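Local coordinates for C alpha-dehydrogenase (Sphingobium sp. SYK-6, PDB 4YAG), which belongs to the short-chain dehydrogenase/reductase family, binds NADH, and probably oxidises an alcohol at the C-alpha position during bacterial breakdown of lignin beta-aryl ethers, at residues I21-L26 against E230-G235; A30-A35 against R56-I61; E73-C78 against M124-G129; V183-P188 against K246-T251. All coordinates share one frame; numbering follows the deposited sequence.

Interaction 1. Residues I21-L26 against E230-G235; sequences IAQRLL and EPTEVG
P231, the first residue of its helix, reaches I21 with its backbone alone: P231 O stands 4.4 Å from I21 N, while its ring lies by I191, with the bound NADH about 6 Å from the side chain. T232 carries the next part of the contact. Its chi1 of 50° puts OG1 between the backbone N and the carbonyl carbon, which leaves the methyl CG2 beside the backbone N, facing the amide end of Q23, with 3.8 Å between T232 CG2 and Q23 CD; the two side chains cross obliquely. The carbonyl of the same threonine receives the aliphatic part of R24, whose CG comes to 3.6 Å from T232 O. Further along the arginine chain, R24 CD passes T232 CB at 4.2 Å. At G235 the two backbones come nearest each other: G235 CA is 3.9 Å from I21 CA, and R24 CG lies over G235 C at the same separation. A CB modelled on G235 would fall 2.8 Å from R24 CG, a clash, and the missing side chain is consistent with the close approach, 7.8 Å between the segment axes at a crossing angle of -50°. The R24 chain bends at chi2 and chi3, and its NE makes a salt bridge with D236, just beyond the segment. Between the two segments themselves the contact is therefore van der Waals in character, methyl and methylene groups against peptide backbone and against the Q23 side-chain amide, and the charge of R24 is met by the next residue of the same neighbouring helix.

Interaction 2. Residues A30-A35 against R56-I61; sequences ARLVLA and RNVHTI
R31 and N57 cross at about a right angle, with the guanidinium and amide planes 86° apart. A bend at chi3 (79°) turns NE toward N57, and R31 NE gives a bond of 2.9 Å to a lone pair of N57 OD1, in the amide plane. At the edge of the same group R31 NH2 reaches R56 O at 3.0 Å. An alanine in place of R31 would probably leave N57 OD1 and R56 O without these donors and the N57 amide less firmly held, though ND2 keeps its bond to Q54 OE1. Further on, V58 is shared: its CG2 lies beside L32 CD1, the two side chains pointing the same way, while V58 CG1 meets L34 CD1 at 3.9 Å. On the face of V33 and I61, V33 CG1 touches I61 CD1 at 3.7 Å. The backbones pair in parallel, from L32 N to N57 O (2.8 Å) through H59 N to L32 O and L34 N to H59 O, ending with I61 N to L34 O. This is the strand pair of a beta-alpha-beta unit in the Rossmann fold, its crossover helix 39-51 packing on the L32, L34 and V58 face. Helix 68-82 covers the V33 and I61 face, where E77 binds H59 NE2, and strand 7-11 pairs with the far edge of 31-36.

Interaction 3. Residues E73-C78 against M124-G129; sequences EAAREC and MAFTPG
A75 sets its methyl group squarely on the F126 ring. A75 CB stands over the ring centre, 3.9 Å from the centroid and 13° off the normal, a textbook CH-pi contact. This is the tight part. A75 CA comes to 3.5 Å from F126 CE2, the helix backbone presses on the far end of the ring, with A75 N 3.6 Å from F126 CZ, and A75 CB also touches A125 O at 3.5 Å. Chi1 of -75° puts F126 CG beside the backbone N, and from there the ring reaches across to 73-78. A74 and C78, before and after A75 in 73-78, touch the ring with longer side-chain contacts: A74 CB is 4.2 Å from F126 CZ, and C78 CB meets the ring edge 4.3 Å from F126 CE2. Away from the ring the contact loosens. The segment axes come no nearer than 9.1 Å, at 40° to each other. A125 CB stays 4.6 Å from A75 CB and touches M71 of the same helix 68-82. Past A125 the helix kinks at P128, where G129 N makes a weak bond to F126 O in place of a regular turn. Here the second segment leaves its partner, and R76 points off to the exposed side. F9 and P85 complete the surroundings of the ring, with the F9 ring plane inclined to it. Helix 68-82 is the crossover connection between strands 58-62 and 87-90, and its packing against the long helix 105-133 on one side of the central parallel sheet belongs to the Rossmann fold of short-chain dehydrogenases.

Interaction 4. Residues V183-P188 against K246-T251; sequences VTVLMP and KLYVST. With NAI (1,4-dihydronicotinamide adenine dinucleotide), chain C.
T184 OG1, set beside its own backbone N (chi1 -61°), donates to K246 O at 2.7 Å, while a bend at chi3 (-70°) curls M187 CE over to 3.5 Å from S250 OG. Both belong to a parallel strand pair at the edge of the Rossmann sheet, where 248-250 is the last strand. The backbone ladder runs from V185 N to L247 O through V249 N to V185 O and M187 N to V249 O, and fades in a weak bond from T251 N to M187 O. V185 CG1 meets the edge of the Y248 ring, 3.6 Å from Y248 CD1, and Y248 OH goes on to E170. On the other face T184 CG2 packs on V249 CG2. An alanine at T184 would probably leave K246 O and H138 NE2 without their hydroxyl partner and open a gap beside V249 CG2. S250 OG bonds S269 of the second subunit, which ties this edge to that subunit. T251 OG1 bonds G189 N and sits 3.3 Å from P188 CA, next to the cofactor: P188 CB is 3.7 Å and P188 O 3.5 Å from C5N of the NADH nicotinamide.

How the interactions relate
All four contacts belong to one Rossmann fold built round a parallel sheet. Interactions 2 and 4 pair strands at its two edges, centres about 23 Å apart. Along the chain interaction 2 closes before interaction 3 opens, both fall between the segments of interaction 1, and interactions 1 and 4 alternate. Interaction 1 touches both strand pairs: A22 packs on L34, and V234 on L186. Interaction 3 meets interaction 2 from the other side of the sheet, with C78 against V33, but stays about 12 Å, nearest atoms, from interaction 1. Helices cover both faces; P188 of interaction 4 touches NADH, side chains of interactions 1 and 2 come within about 6 Å, and interactions 3 and 4 reach the second subunit.

Interaction 1. Residues I21-L26 against E230-G235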
# COMPACT_ATOMS: atom_id res chain seq x y z
N ILE A 21 -21.95 -8.47 8.00
CA ILE A 21 -21.63 -7.61 9.14
C ILE A 21 -22.86 -6.77 9.53
O ILE A 21 -23.23 -6.67 10.70
CB ILE A 21 -20.42 -6.72 8.85
CG1 ILE A 21 -19.15 -7.57 8.69
CG2 ILE A 21 -20.23 -5.69 9.93
CD1 ILE A 21 -17.94 -6.81 8.18
N ALA A 22 -23.53 -6.20 8.54
CA ALA A 22 -24.71 -5.40 8.79
C ALA A 22 -25.76 -6.19 9.56
O ALA A 22 -26.31 -5.72 10.55
CB ALA A 22 -25.29 -4.91 7.49
N GLN A 23 -26.05 -7.40 9.09
CA GLN A 23 -27.06 -8.21 9.74
C GLN A 23 -26.72 -8.49 11.19
O GLN A 23 -27.58 -8.45 12.06
CB GLN A 23 -27.23 -9.54 9.01
CG GLN A 23 -27.91 -9.45 7.67
CD GLN A 23 -27.73 -10.73 6.88
OE1 GLN A 23 -26.85 -10.84 6.01
NE2 GLN A 23 -28.51 -11.73 7.22
N ARG A 24 -25.46 -8.82 11.45
CA ARG A 24 -25.09 -9.17 12.82
C ARG A 24 -24.95 -7.94 13.73
O ARG A 24 -25.27 -8.02 14.91
CB ARG A 24 -23.83 -10.04 12.84
CG ARG A 24 -23.99 -11.34 12.03
CD ARG A 24 -25.30 -12.08 12.32
NE ARG A 24 -25.42 -12.36 13.74
CZ ARG A 24 -26.56 -12.59 14.38
NH1 ARG A 24 -27.73 -12.57 13.75
NH2 ARG A 24 -26.52 -12.83 15.69
N LEU A 25 -24.51 -6.80 13.19
CA LEU A 25 -24.53 -5.59 14.00
C LEU A 25 -25.97 -5.18 14.36
O LEU A 25 -26.22 -4.82 15.51
CB LEU A 25 -23.78 -4.45 13.31
CG LEU A 25 -22.26 -4.62 13.18
CD1 LEU A 25 -21.64 -3.43 12.47
CD2 LEU A 25 -21.61 -4.81 14.56
N LEU A 26 -26.90 -5.23 13.40
CA LEU A 26 -28.29 -4.94 13.69
C LEU A 26 -28.82 -5.88 14.77
O LEU A 26 -29.53 -5.47 15.70
CB LEU A 26 -29.14 -5.06 12.41
CG LEU A 26 -30.62 -4.67 12.59
CD1 LEU A 26 -30.77 -3.18 12.44
CD2 LEU A 26 -31.48 -5.40 11.58
N GLU A 230 -20.12 -18.33 4.97
CA GLU A 230 -21.26 -17.42 4.90
C GLU A 230 -20.87 -16.08 5.47
O GLU A 230 -20.21 -16.00 6.49
CB GLU A 230 -22.40 -17.97 5.74
CG GLU A 230 -23.07 -19.18 5.15
CD GLU A 230 -23.84 -18.85 3.88
OE1 GLU A 230 -24.15 -17.65 3.65
OE2 GLU A 230 -24.11 -19.78 3.10
N PRO A 231 -21.31 -14.99 4.82
CA PRO A 231 -21.06 -13.66 5.38
C PRO A 231 -21.52 -13.49 6.83
O PRO A 231 -20.84 -12.75 7.56
CB PRO A 231 -21.82 -12.74 4.42
CG PRO A 231 -21.74 -13.45 3.12
CD PRO A 231 -21.82 -14.91 3.43
N THR A 232 -22.60 -14.13 7.27
CA THR A 232 -23.04 -13.90 8.65
C THR A 232 -22.05 -14.50 9.66
O THR A 232 -21.93 -14.00 10.78
CB THR A 232 -24.44 -14.42 8.92
OG1 THR A 232 -24.55 -15.77 8.46
CG2 THR A 232 -25.48 -13.56 8.19
N GLU A 233 -21.34 -15.56 9.27
CA GLU A 233 -20.30 -16.11 10.13
C GLU A 233 -19.17 -15.10 10.31
O GLU A 233 -18.68 -14.90 11.43
CB GLU A 233 -19.74 -17.42 9.59
CG GLU A 233 -18.70 -18.01 10.55
CD GLU A 233 -18.27 -19.44 10.26
OE1 GLU A 233 -18.70 -20.05 9.25
OE2 GLU A 233 -17.47 -19.96 11.08
N VAL A 234 -18.80 -14.42 9.24
CA VAL A 234 -17.81 -13.35 9.33
C VAL A 234 -18.37 -12.21 10.19
O VAL A 234 -17.67 -11.61 11.01
CB VAL A 234 -17.39 -12.83 7.94
CG1 VAL A 234 -16.32 -11.78 8.08
CG2 VAL A 234 -16.89 -13.97 7.06
N GLY A 235 -19.66 -11.92 10.02
CA GLY A 235 -20.29 -10.88 10.81
C GLY A 235 -20.15 -11.13 12.30
O GLY A 235 -19.87 -10.20 13.06

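Interaction 2. Residues A30-A35 against R56-I61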
# COMPACT_ATOMS: atom_id res chain seq x y z
N ALA A 30 -27.35 -2.34 16.84
CA ALA A 30 -26.91 -1.17 16.09
C ALA A 30 -27.94 -0.77 15.05
O ALA A 30 -28.66 -1.61 14.50
CB ALA A 30 -25.60 -1.46 15.39
N ARG A 31 -28.00 0.53 14.78
CA ARG A 31 -28.65 1.05 13.59
C ARG A 31 -27.61 1.14 12.50
O ARG A 31 -26.41 1.25 12.78
CB ARG A 31 -29.27 2.42 13.84
CG ARG A 31 -30.26 2.40 14.98
CD ARG A 31 -30.93 3.75 15.19
NE ARG A 31 -32.01 3.97 14.23
CZ ARG A 31 -32.37 5.17 13.77
NH1 ARG A 31 -31.74 6.25 14.20
NH2 ARG A 31 -33.35 5.29 12.90
N LEU A 32 -28.06 1.11 11.25
CA LEU A 32 -27.14 0.96 10.12
C LEU A 32 -27.26 2.06 9.08
O LEU A 32 -28.36 2.50 8.74
CB LEU A 32 -27.40 -0.35 9.39
CG LEU A 32 -27.38 -1.63 10.22
CD1 LEU A 32 -27.82 -2.79 9.33
CD2 LEU A 32 -26.00 -1.85 10.81
N VAL A 33 -26.11 2.44 8.53
CA VAL A 33 -26.05 3.17 7.29
C VAL A 33 -25.22 2.33 6.34
O VAL A 33 -24.04 2.05 6.62
CB VAL A 33 -25.42 4.56 7.46
CG1 VAL A 33 -25.25 5.26 6.12
CG2 VAL A 33 -26.25 5.39 8.38
N LEU A 34 -25.85 1.89 5.26
CA LEU A 34 -25.17 1.09 4.24
C LEU A 34 -24.81 2.00 3.07
O LEU A 34 -25.67 2.64 2.48
CB LEU A 34 -26.07 -0.05 3.76
CG LEU A 34 -26.70 -0.90 4.86
CD1 LEU A 34 -27.55 -1.99 4.25
CD2 LEU A 34 -25.67 -1.49 5.78
N ALA A 35 -23.52 2.07 2.76
CA ALA A 35 -23.01 2.92 1.71
C ALA A 35 -22.44 2.01 0.62
O ALA A 35 -21.65 1.12 0.88
CB ALA A 35 -21.93 3.86 2.24
N ARG A 56 -36.73 0.82 9.55
CA ARG A 56 -36.52 2.12 10.20
C ARG A 56 -35.11 2.26 10.76
O ARG A 56 -34.67 3.37 11.07
CB ARG A 56 -37.51 2.30 11.34
CG ARG A 56 -37.27 1.35 12.47
CD ARG A 56 -38.44 1.29 13.40
NE ARG A 56 -38.21 0.29 14.44
CZ ARG A 56 -38.33 -1.02 14.25
NH1 ARG A 56 -38.71 -1.50 13.07
NH2 ARG A 56 -38.09 -1.86 15.26
N ASN A 57 -34.41 1.15 10.90
CA ASN A 57 -33.08 1.17 11.50
C ASN A 57 -31.96 1.01 10.48
O ASN A 57 -30.82 0.77 10.86
CB ASN A 57 -33.00 0.10 12.59
CG ASN A 57 -33.79 0.49 13.81
OD1 ASN A 57 -33.74 1.64 14.24
ND2 ASN A 57 -34.58 -0.44 14.33
N VAL A 58 -32.30 1.17 9.20
CA VAL A 58 -31.36 1.01 8.11
C VAL A 58 -31.56 2.14 7.10
O VAL A 58 -32.66 2.33 6.57
CB VAL A 58 -31.54 -0.33 7.39
CG1 VAL A 58 -30.47 -0.47 6.29
CG2 VAL A 58 -31.44 -1.47 8.39
N HIS A 59 -30.50 2.91 6.89
CA HIS A 59 -30.50 3.98 5.90
C HIS A 59 -29.48 3.62 4.83
O HIS A 59 -28.43 3.09 5.15
CB HIS A 59 -30.11 5.30 6.56
CG HIS A 59 -30.07 6.47 5.62
ND1 HIS A 59 -31.17 6.89 4.90
CD2 HIS A 59 -29.08 7.33 5.31
CE1 HIS A 59 -30.85 7.95 4.18
NE2 HIS A 59 -29.58 8.24 4.41
N THR A 60 -29.78 3.91 3.57
CA THR A 60 -28.86 3.61 2.48
C THR A 60 -28.37 4.88 1.82
O THR A 60 -29.12 5.84 1.67
CB THR A 60 -29.51 2.72 1.42
OG1 THR A 60 -30.70 3.34 0.96
CG2 THR A 60 -29.85 1.35 2.02
N ILE A 61 -27.11 4.86 1.42
CA ILE A 61 -26.50 5.95 0.69
C ILE A 61 -25.71 5.38 -0.47
O ILE A 61 -24.84 4.51 -0.26
CB ILE A 61 -25.52 6.78 1.56
CG1 ILE A 61 -26.24 7.40 2.76
CG2 ILE A 61 -24.86 7.89 0.74
CD1 ILE A 61 -25.32 8.12 3.71

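Interaction 3. Residues E73-C78 against M124-G129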
# COMPACT_ATOMS: atom_id res chain seq x y z
N GLU A 73 -19.76 14.31 2.34
CA GLU A 73 -21.22 14.38 2.33
C GLU A 73 -21.79 13.25 3.17
O GLU A 73 -22.73 13.45 3.94
CB GLU A 73 -21.75 14.27 0.91
CG GLU A 73 -21.47 15.48 0.04
CD GLU A 73 -21.79 15.25 -1.43
OE1 GLU A 73 -22.28 14.16 -1.78
OE2 GLU A 73 -21.56 16.16 -2.24
N ALA A 74 -21.24 12.05 2.98
CA ALA A 74 -21.76 10.89 3.72
C ALA A 74 -21.58 11.02 5.23
O ALA A 74 -22.43 10.57 6.00
CB ALA A 74 -21.12 9.63 3.21
N ALA A 75 -20.48 11.64 5.66
CA ALA A 75 -20.26 11.82 7.08
C ALA A 75 -21.32 12.78 7.64
O ALA A 75 -21.85 12.57 8.73
CB ALA A 75 -18.83 12.33 7.36
N ARG A 76 -21.63 13.84 6.90
CA ARG A 76 -22.71 14.74 7.30
C ARG A 76 -24.07 14.05 7.29
O ARG A 76 -24.86 14.22 8.22
CB ARG A 76 -22.78 15.98 6.41
CG ARG A 76 -21.62 16.96 6.63
CD ARG A 76 -21.85 18.25 5.89
NE ARG A 76 -21.85 18.10 4.43
CZ ARG A 76 -20.76 18.17 3.66
NH1 ARG A 76 -19.54 18.31 4.20
NH2 ARG A 76 -20.88 18.04 2.35
N GLU A 77 -24.35 13.28 6.24
CA GLU A 77 -25.67 12.64 6.10
C GLU A 77 -25.85 11.56 7.17
O GLU A 77 -26.91 11.47 7.78
CB GLU A 77 -25.82 12.06 4.68
CG GLU A 77 -27.18 11.39 4.43
CD GLU A 77 -27.43 10.99 2.97
OE1 GLU A 77 -26.57 11.31 2.07
OE2 GLU A 77 -28.52 10.38 2.75
N CYS A 78 -24.82 10.77 7.42
CA CYS A 78 -24.91 9.75 8.45
C CYS A 78 -25.24 10.37 9.80
O CYS A 78 -26.18 9.94 10.49
CB CYS A 78 -23.59 8.99 8.55
SG CYS A 78 -23.62 7.65 9.75
N MET A 124 -10.42 9.51 7.17
CA MET A 124 -10.26 10.95 7.15
C MET A 124 -11.59 11.67 7.28
O MET A 124 -11.69 12.71 7.95
CB MET A 124 -9.55 11.37 5.86
CG MET A 124 -8.10 10.85 5.75
SD MET A 124 -6.98 11.43 7.05
CE MET A 124 -6.94 13.13 6.57
N ALA A 125 -12.62 11.14 6.63
CA ALA A 125 -13.93 11.79 6.64
C ALA A 125 -14.70 11.58 7.94
O ALA A 125 -15.43 12.47 8.36
CB ALA A 125 -14.77 11.31 5.47
N PHE A 126 -14.55 10.41 8.58
CA PHE A 126 -15.38 10.05 9.73
C PHE A 126 -14.73 10.15 11.09
O PHE A 126 -15.41 10.42 12.08
CB PHE A 126 -15.94 8.64 9.57
CG PHE A 126 -17.05 8.57 8.57
CD1 PHE A 126 -16.78 8.46 7.22
CD2 PHE A 126 -18.37 8.65 8.97
CE1 PHE A 126 -17.80 8.43 6.26
CE2 PHE A 126 -19.37 8.62 8.04
CZ PHE A 126 -19.11 8.51 6.69
N THR A 127 -13.43 9.92 11.19
CA THR A 127 -12.85 9.88 12.53
C THR A 127 -12.81 11.22 13.27
O THR A 127 -12.91 11.21 14.49
CB THR A 127 -11.48 9.13 12.63
OG1 THR A 127 -10.50 9.84 11.88
CG2 THR A 127 -11.63 7.72 12.16
N PRO A 128 -12.72 12.37 12.57
CA PRO A 128 -12.76 13.61 13.35
C PRO A 128 -14.03 13.70 14.21
O PRO A 128 -13.96 14.06 15.38
CB PRO A 128 -12.70 14.70 12.28
CG PRO A 128 -11.90 14.10 11.22
CD PRO A 128 -12.31 12.65 11.18
N GLY A 129 -15.18 13.33 13.64
CA GLY A 129 -16.42 13.38 14.37
C GLY A 129 -16.49 12.34 15.45
O GLY A 129 -17.03 12.59 16.52

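Interaction 4. Residues V183-P188 against K246-T251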
# COMPACT_ATOMS: atom_id res chain seq x y z
N VAL A 183 -9.55 -0.44 16.80
CA VAL A 183 -9.44 -0.80 15.39
C VAL A 183 -9.22 -2.29 15.19
O VAL A 183 -8.65 -2.97 16.03
CB VAL A 183 -8.31 -0.02 14.65
CG1 VAL A 183 -8.48 1.48 14.85
CG2 VAL A 183 -6.93 -0.45 15.11
N THR A 184 -9.72 -2.78 14.05
CA THR A 184 -9.61 -4.18 13.66
C THR A 184 -9.34 -4.24 12.17
O THR A 184 -9.96 -3.53 11.40
CB THR A 184 -10.93 -4.93 13.91
OG1 THR A 184 -11.26 -4.90 15.30
CG2 THR A 184 -10.85 -6.37 13.44
N VAL A 185 -8.41 -5.10 11.76
CA VAL A 185 -8.30 -5.45 10.36
C VAL A 185 -8.79 -6.88 10.18
O VAL A 185 -8.34 -7.81 10.87
CB VAL A 185 -6.88 -5.24 9.77
CG1 VAL A 185 -5.83 -6.03 10.52
CG2 VAL A 185 -6.88 -5.59 8.29
N LEU A 186 -9.78 -7.01 9.29
CA LEU A 186 -10.35 -8.29 8.91
C LEU A 186 -9.64 -8.82 7.69
O LEU A 186 -9.50 -8.12 6.69
CB LEU A 186 -11.84 -8.07 8.63
CG LEU A 186 -12.61 -9.22 7.99
CD1 LEU A 186 -12.62 -10.46 8.85
CD2 LEU A 186 -14.03 -8.75 7.68
N MET A 187 -9.18 -10.06 7.78
CA MET A 187 -8.43 -10.73 6.73
C MET A 187 -9.15 -12.00 6.33
O MET A 187 -8.94 -13.06 6.94
CB MET A 187 -7.00 -11.00 7.21
CG MET A 187 -6.24 -9.72 7.45
SD MET A 187 -4.71 -9.94 8.38
CE MET A 187 -5.35 -10.35 9.98
N PRO A 188 -10.06 -11.89 5.35
CA PRO A 188 -10.77 -13.11 4.99
C PRO A 188 -10.05 -14.02 4.02
O PRO A 188 -9.21 -13.60 3.20
CB PRO A 188 -12.05 -12.58 4.31
CG PRO A 188 -12.17 -11.13 4.70
CD PRO A 188 -10.73 -10.69 4.82
N LYS A 246 -10.31 -6.49 19.29
CA LYS A 246 -9.29 -7.35 18.72
C LYS A 246 -8.67 -6.74 17.48
O LYS A 246 -9.38 -6.44 16.52
CB LYS A 246 -9.92 -8.68 18.32
CG LYS A 246 -10.53 -9.47 19.42
CD LYS A 246 -11.19 -10.67 18.76
CE LYS A 246 -11.69 -11.68 19.69
NZ LYS A 246 -12.13 -12.84 18.88
N LEU A 247 -7.35 -6.63 17.44
CA LEU A 247 -6.71 -6.01 16.29
C LEU A 247 -6.82 -6.81 14.99
O LEU A 247 -7.05 -6.24 13.92
CB LEU A 247 -5.24 -5.74 16.60
CG LEU A 247 -4.38 -5.12 15.51
CD1 LEU A 247 -4.97 -3.78 15.05
CD2 LEU A 247 -2.96 -4.96 16.02
N TYR A 248 -6.66 -8.12 15.10
CA TYR A 248 -6.64 -8.99 13.94
C TYR A 248 -7.75 -10.01 13.97
O TYR A 248 -7.97 -10.68 14.99
CB TYR A 248 -5.32 -9.76 13.88
CG TYR A 248 -4.07 -8.94 13.82
CD1 TYR A 248 -3.85 -8.01 12.81
CD2 TYR A 248 -3.06 -9.15 14.74
CE1 TYR A 248 -2.69 -7.30 12.74
CE2 TYR A 248 -1.90 -8.44 14.69
CZ TYR A 248 -1.69 -7.54 13.68
OH TYR A 248 -0.50 -6.85 13.64
N VAL A 249 -8.43 -10.15 12.84
CA VAL A 249 -9.39 -11.23 12.66
C VAL A 249 -9.11 -11.89 11.32
O VAL A 249 -9.13 -11.21 10.30
CB VAL A 249 -10.84 -10.72 12.64
CG1 VAL A 249 -11.80 -11.87 12.31
CG2 VAL A 249 -11.21 -10.07 13.97
N SER A 250 -8.86 -13.20 11.34
CA SER A 250 -8.72 -13.99 10.11
C SER A 250 -9.82 -15.03 10.10
O SER A 250 -10.14 -15.63 11.12
CB SER A 250 -7.36 -14.70 10.03
OG SER A 250 -6.29 -13.75 10.01
N THR A 251 -10.41 -15.25 8.94
CA THR A 251 -11.56 -16.16 8.87
C THR A 251 -11.19 -17.61 8.59
O THR A 251 -12.00 -18.52 8.84
CB THR A 251 -12.55 -15.71 7.77
OG1 THR A 251 -11.92 -15.84 6.49
CG2 THR A 251 -13.00 -14.29 7.97
PA NAI C . -19.23 -7.90 -2.69
O1A NAI C . -19.01 -7.40 -4.09
O2A NAI C . -20.33 -8.92 -2.48
O5B NAI C . -19.47 -6.69 -1.71
C5B NAI C . -18.77 -5.50 -1.89
C4B NAI C . -19.74 -4.39 -2.04
O4B NAI C . -18.91 -3.19 -2.09
C3B NAI C . -20.59 -4.41 -3.23
O3B NAI C . -21.99 -4.27 -2.91
C2B NAI C . -20.08 -3.34 -4.07
O2B NAI C . -21.08 -2.75 -4.91
C1B NAI C . -19.48 -2.39 -3.13
N9A NAI C . -18.48 -1.54 -3.73
C8A NAI C . -17.50 -1.88 -4.64
N7A NAI C . -16.81 -0.79 -4.99
C5A NAI C . -17.30 0.29 -4.31
C6A NAI C . -17.02 1.66 -4.25
N6A NAI C . -16.03 2.20 -5.08
N1A NAI C . -17.74 2.47 -3.43
C2A NAI C . -18.74 1.96 -2.67
N3A NAI C . -19.05 0.65 -2.70
C4A NAI C . -18.37 -0.19 -3.50
O3 NAI C . -17.83 -8.55 -2.31
PN NAI C . -17.19 -8.92 -0.87
O1N NAI C . -18.22 -8.96 0.25
O2N NAI C . -16.48 -10.23 -1.11
O5D NAI C . -16.14 -7.73 -0.63
C5D NAI C . -16.00 -7.09 0.64
C4D NAI C . -14.56 -6.96 0.99
O4D NAI C . -14.05 -8.30 1.32
C3D NAI C . -13.72 -6.45 -0.10
O3D NAI C . -12.83 -5.44 0.43
C2D NAI C . -12.95 -7.60 -0.58
O2D NAI C . -11.70 -7.19 -1.14
C1D NAI C . -12.75 -8.40 0.61
N1N NAI C . -12.46 -9.79 0.51
C2N NAI C . -13.36 -10.72 0.05
C3N NAI C . -13.00 -12.06 0.01
C7N NAI C . -13.95 -13.09 -0.49
O7N NAI C . -13.61 -14.28 -0.67
N7N NAI C . -15.35 -12.69 -0.66
C4N NAI C . -11.75 -12.48 0.43
C5N NAI C . -10.88 -11.54 0.94
C6N NAI C . -11.24 -10.22 0.99